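Local coordinates for DyP-type peroxidase (Pleurotus ostreatus PC15, PDB 6FSK), which probably oxidises dyes and other substrates with hydrogen peroxide at a heme b cofactor, at residues A119-P122 against F128-D131; K130-V135 against S167-V172. The protein carries 1 engineered substitution. One frame throughout, in Å; residues are numbered along the deposited sequence. Where two conformers were deposited one is given.

Interaction 1: A119-P122 against F128-D131; sequences AFTP and FLKD
With CG anti to its own carbonyl carbon (chi1 -64°), L129 reaches out to the end of strand 119-122; in T121, chi1 -55° sets OG1 beside the backbone N and leaves CG2 anti to that nitrogen, where it meets L129. The two side chains meet at about a right angle: the CG2 methyl of T121 lies 3.8 Å from L129 CD1. P122 meets mainly the other branch. Its ring and the leucine lie alongside, running opposite ways, with P122 CG 3.9 Å from L129 CD2, while the carbonyl oxygen P122 O lies 3.6 Å from that same CD2 methyl. One forked leucine end thus spans two consecutive residues of the strand, and an alanine here would probably leave the T121 methyl and the P122 ring without their apolar partner and open a gap between strand and loop.

The strand is the second arm of a beta hairpin with 113-116, T121 sharing backbone hydrogen bonds with S114. R103 of helix 102-109 ties the loop, its NH1 bonding L129 O and its NH2 forming a salt bridge with D131 OD1. Apolar carbons, with one carbonyl oxygen against a methyl, make the contact, so nothing polar fixes the rotation of the leucine branches; the loop's polar anchoring comes from R103.

Interaction 2: K130-V135 against S167-V172; sequences KDIHGV and SEVTHV
Apolar contacts gather around V169, which is directed toward the loop that leads into strand 134-140 and touches it with both methyls. V169 CG1 is placed anti to the backbone N (chi1 173°), and it meets CG1 of I132 at 3.9 Å, the two side chains crossing at a slant. The same V169 methyl also lies 4.4 Å from K130 CB, a looser touch at the base of the lysine. I132 also touches F470 of strand 462-472.

Contacts of carbon with backbone oxygen add one more point: V169 CG2 is 3.9 Å from D131 O. The carboxylate of D131 turns elsewhere, to a salt bridge with R103.

Strands 134-140 and 166-175 both come from the N-terminal, ferredoxin-like part of the DyP fold, but they are not neighbours in the large antiparallel sheet; strand 20-28 runs between them. Each has a classic beta bulge against it, H133 and G134 opposite F26, V169 and T170 opposite F25.

Hydrogen bonds do not cross between the segments. Within 167-172, H171 ND1 donates to E168 OE2 at 2.7 Å with an N-H...acceptor angle of 166°. The oxygen lies in the imidazole plane and is met on its syn side, 26° out of the carboxylate plane. On the other segment, H133 ND1 is bonded to V28 N.

Both contacts are partly buried, lie on the same side of the chain's centre and share K130 and D131, so the loop between strands 119-122 and 134-140 serves both. Interaction 1 joins that loop to a two-stranded sheet, with a buried proline beside an exposed threonine. Interaction 2 joins it to an outer strand of the large sheet, where the isoleucine is buried and the lysine exposed. Neither has a hydrogen bond across it: a leucine fork carries the first, a valine the second. They also meet directly, F128 CZ packing 3.8 Å from T170 CG2, while the rings of F25 and F128 meet edge-to-face.

Interaction 1: A119-P122 against F128-D131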
loop_
_atom_site.group_PDB
_atom_site.type_symbol
_atom_site.label_atom_id
_atom_site.label_comp_id
_atom_site.label_asym_id
_atom_site.label_seq_id
_atom_site.Cartn_x
_atom_site.Cartn_y
_atom_site.Cartn_z
ATOM N N ALA A 119 -21.076 -15.299 9.758
ATOM C CA ALA A 119 -20.433 -15.271 8.439
ATOM C C ALA A 119 -20.535 -13.872 7.813
ATOM O O ALA A 119 -21.619 -13.445 7.424
ATOM C CB ALA A 119 -21.087 -16.282 7.515
ATOM N N PHE A 120 -19.390 -13.208 7.679
ATOM C CA PHE A 120 -19.329 -11.883 7.045
ATOM C C PHE A 120 -19.027 -12.023 5.564
ATOM O O PHE A 120 -18.131 -12.794 5.231
ATOM C CB PHE A 120 -18.192 -11.107 7.682
ATOM C CG PHE A 120 -17.962 -9.732 7.078
ATOM C CD1 PHE A 120 -18.770 -8.696 7.310
ATOM C CD2 PHE A 120 -16.865 -9.529 6.244
ATOM C CE1 PHE A 120 -18.572 -7.424 6.774
ATOM C CE2 PHE A 120 -16.651 -8.274 5.732
ATOM C CZ PHE A 120 -17.532 -7.223 5.970
ATOM N N THR A 121 -19.739 -11.309 4.671
ATOM C CA THR A 121 -19.389 -11.200 3.302
ATOM C C THR A 121 -19.101 -9.766 3.002
ATOM O O THR A 121 -19.963 -8.931 3.152
ATOM C CB THR A 121 -20.531 -11.698 2.398
ATOM O OG1 THR A 121 -20.815 -13.007 2.829
ATOM C CG2 THR A 121 -20.134 -11.749 0.915
ATOM N N PRO A 122 -17.853 -9.427 2.584
ATOM C CA PRO A 122 -17.609 -8.028 2.280
ATOM C C PRO A 122 -18.327 -7.622 0.991
ATOM O O PRO A 122 -18.563 -8.516 0.078
ATOM C CB PRO A 122 -16.063 -8.010 1.992
ATOM C CG PRO A 122 -15.697 -9.336 1.748
ATOM C CD PRO A 122 -16.639 -10.263 2.440
ATOM N N PHE A 128 -13.825 -11.489 -6.310
ATOM C CA PHE A 128 -13.008 -11.469 -5.088
ATOM C C PHE A 128 -13.640 -12.118 -3.903
ATOM O O PHE A 128 -13.024 -12.259 -2.853
ATOM C CB PHE A 128 -12.550 -9.995 -4.790
ATOM C CG PHE A 128 -11.526 -9.478 -5.789
ATOM C CD1 PHE A 128 -10.189 -9.914 -5.680
ATOM C CD2 PHE A 128 -11.847 -8.637 -6.821
ATOM C CE1 PHE A 128 -9.261 -9.500 -6.613
ATOM C CE2 PHE A 128 -10.891 -8.198 -7.751
ATOM C CZ PHE A 128 -9.602 -8.620 -7.611
ATOM N N LEU A 129 -14.897 -12.576 -4.098
ATOM C CA LEU A 129 -15.577 -13.379 -3.137
ATOM C C LEU A 129 -15.282 -14.827 -3.371
ATOM O O LEU A 129 -15.584 -15.642 -2.518
ATOM C CB LEU A 129 -17.080 -13.043 -3.108
ATOM C CG LEU A 129 -17.428 -11.655 -2.672
ATOM C CD1 LEU A 129 -18.947 -11.539 -2.698
ATOM C CD2 LEU A 129 -16.894 -11.404 -1.288
ATOM N N LYS A 130 -14.665 -15.190 -4.471
ATOM C CA LYS A 130 -14.238 -16.577 -4.706
ATOM C C LYS A 130 -12.936 -16.868 -4.068
ATOM O O LYS A 130 -12.136 -15.959 -3.801
ATOM C CB LYS A 130 -14.145 -16.897 -6.182
ATOM C CG LYS A 130 -15.409 -16.647 -6.943
ATOM C CD LYS A 130 -15.376 -17.205 -8.367
ATOM C CE LYS A 130 -16.807 -17.284 -8.953
ATOM N NZ LYS A 130 -17.630 -16.009 -8.721
ATOM N N ASP A 131 -12.635 -18.134 -3.828
ATOM C CA ASP A 131 -11.312 -18.508 -3.354
ATOM C C ASP A 131 -10.311 -18.233 -4.481
ATOM O O ASP A 131 -10.447 -18.633 -5.651
ATOM C CB ASP A 131 -11.238 -20.034 -3.080
ATOM C CG ASP A 131 -11.976 -20.496 -1.804
ATOM O OD1 ASP A 131 -12.639 -19.755 -1.120
ATOM O OD2 ASP A 131 -11.837 -21.735 -1.531
#

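Interaction 2: K130-V135 against S167-V172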
loop_
_atom_site.group_PDB
_atom_site.type_symbol
_atom_site.label_atom_id
_atom_site.label_comp_id
_atom_site.label_asym_id
_atom_site.label_seq_id
_atom_site.Cartn_x
_atom_site.Cartn_y
_atom_site.Cartn_z
ATOM N N LYS A 130 -14.665 -15.190 -4.471
ATOM C CA LYS A 130 -14.238 -16.577 -4.706
ATOM C C LYS A 130 -12.936 -16.868 -4.068
ATOM O O LYS A 130 -12.136 -15.959 -3.801
ATOM C CB LYS A 130 -14.145 -16.897 -6.182
ATOM C CG LYS A 130 -15.409 -16.647 -6.943
ATOM C CD LYS A 130 -15.376 -17.205 -8.367
ATOM C CE LYS A 130 -16.807 -17.284 -8.953
ATOM N NZ LYS A 130 -17.630 -16.009 -8.721
ATOM N N ASP A 131 -12.635 -18.134 -3.828
ATOM C CA ASP A 131 -11.312 -18.508 -3.354
ATOM C C ASP A 131 -10.311 -18.233 -4.481
ATOM O O ASP A 131 -10.447 -18.633 -5.651
ATOM C CB ASP A 131 -11.238 -20.034 -3.080
ATOM C CG ASP A 131 -11.976 -20.496 -1.804
ATOM O OD1 ASP A 131 -12.639 -19.755 -1.120
ATOM O OD2 ASP A 131 -11.837 -21.735 -1.531
ATOM N N ILE A 132 -9.271 -17.498 -4.105
ATOM C CA ILE A 132 -8.151 -17.177 -5.005
ATOM C C ILE A 132 -6.928 -17.864 -4.421
ATOM O O ILE A 132 -6.643 -17.693 -3.227
ATOM C CB ILE A 132 -7.917 -15.656 -5.113
ATOM C CG1 ILE A 132 -9.143 -15.060 -5.808
ATOM C CG2 ILE A 132 -6.612 -15.373 -5.814
ATOM C CD1 ILE A 132 -9.191 -13.547 -5.779
ATOM N N HIS A 133 -6.190 -18.608 -5.240
ATOM C CA HIS A 133 -4.990 -19.368 -4.784
ATOM C C HIS A 133 -3.661 -18.624 -4.991
ATOM O O HIS A 133 -2.730 -18.889 -4.256
ATOM C CB HIS A 133 -4.948 -20.703 -5.518
ATOM C CG HIS A 133 -6.043 -21.615 -5.122
ATOM N ND1 HIS A 133 -6.398 -22.708 -5.895
ATOM C CD2 HIS A 133 -6.927 -21.572 -4.110
ATOM C CE1 HIS A 133 -7.407 -23.324 -5.313
ATOM N NE2 HIS A 133 -7.749 -22.669 -4.228
ATOM N N GLY A 134 -3.599 -17.711 -5.952
ATOM C CA GLY A 134 -2.423 -16.942 -6.224
ATOM C C GLY A 134 -2.664 -15.829 -7.176
ATOM O O GLY A 134 -3.774 -15.690 -7.724
ATOM N N VAL A 135 -1.634 -15.040 -7.387
ATOM C CA VAL A 135 -1.589 -13.989 -8.363
ATOM C C VAL A 135 -0.288 -14.039 -9.127
ATOM O O VAL A 135 0.766 -14.187 -8.508
ATOM C CB VAL A 135 -1.851 -12.597 -7.709
ATOM C CG1 VAL A 135 -0.840 -12.186 -6.619
ATOM C CG2 VAL A 135 -1.973 -11.480 -8.727
ATOM N N SER A 167 -6.882 -21.735 -13.459
ATOM C CA SER A 167 -7.932 -20.994 -14.133
ATOM C C SER A 167 -7.986 -19.575 -13.635
ATOM O O SER A 167 -7.616 -19.324 -12.470
ATOM C CB SER A 167 -9.163 -21.752 -13.800
ATOM O OG SER A 167 -10.264 -21.035 -13.435
ATOM N N GLU A 168 -8.370 -18.678 -14.521
ATOM C CA GLU A 168 -8.502 -17.254 -14.188
ATOM C C GLU A 168 -9.713 -17.072 -13.280
ATOM O O GLU A 168 -10.840 -17.499 -13.614
ATOM C CB GLU A 168 -8.637 -16.391 -15.449
ATOM C CG GLU A 168 -8.873 -14.928 -15.027
ATOM C CD GLU A 168 -8.950 -13.947 -16.233
ATOM O OE1 GLU A 168 -8.785 -14.311 -17.422
ATOM O OE2 GLU A 168 -9.159 -12.759 -15.951
ATOM N N VAL A 169 -9.510 -16.405 -12.126
ATOM C CA VAL A 169 -10.587 -15.917 -11.288
ATOM C C VAL A 169 -11.024 -14.560 -11.875
ATOM O O VAL A 169 -12.218 -14.300 -12.068
ATOM C CB VAL A 169 -10.203 -15.845 -9.789
ATOM C CG1 VAL A 169 -11.343 -15.167 -9.028
ATOM C CG2 VAL A 169 -9.947 -17.281 -9.262
ATOM N N THR A 170 -10.061 -13.664 -12.006
ATOM C CA THR A 170 -10.245 -12.384 -12.600
ATOM C C THR A 170 -8.910 -11.755 -12.843
ATOM O O THR A 170 -7.809 -12.348 -12.476
ATOM C CB THR A 170 -11.130 -11.410 -11.765
ATOM O OG1 THR A 170 -11.514 -10.307 -12.610
ATOM C CG2 THR A 170 -10.331 -10.910 -10.537
ATOM N N HIS A 171 -8.879 -10.612 -13.524
ATOM C CA HIS A 171 -7.610 -9.863 -13.629
ATOM C C HIS A 171 -7.959 -8.380 -13.489
ATOM O O HIS A 171 -9.089 -7.957 -13.804
ATOM C CB HIS A 171 -6.771 -10.147 -14.902
ATOM C CG HIS A 171 -7.367 -9.663 -16.181
ATOM N ND1 HIS A 171 -8.230 -10.416 -16.951
ATOM C CD2 HIS A 171 -7.136 -8.542 -16.873
ATOM C CE1 HIS A 171 -8.545 -9.731 -18.035
ATOM N NE2 HIS A 171 -7.837 -8.632 -18.046
ATOM N N VAL A 172 -7.020 -7.608 -12.982
ATOM C CA VAL A 172 -7.137 -6.167 -12.910
ATOM C C VAL A 172 -5.937 -5.476 -13.545
ATOM O O VAL A 172 -4.837 -6.037 -13.570
ATOM C CB VAL A 172 -7.346 -5.685 -11.459
ATOM C CG1 VAL A 172 -8.560 -6.270 -10.795
ATOM C CG2 VAL A 172 -6.124 -5.953 -10.629
#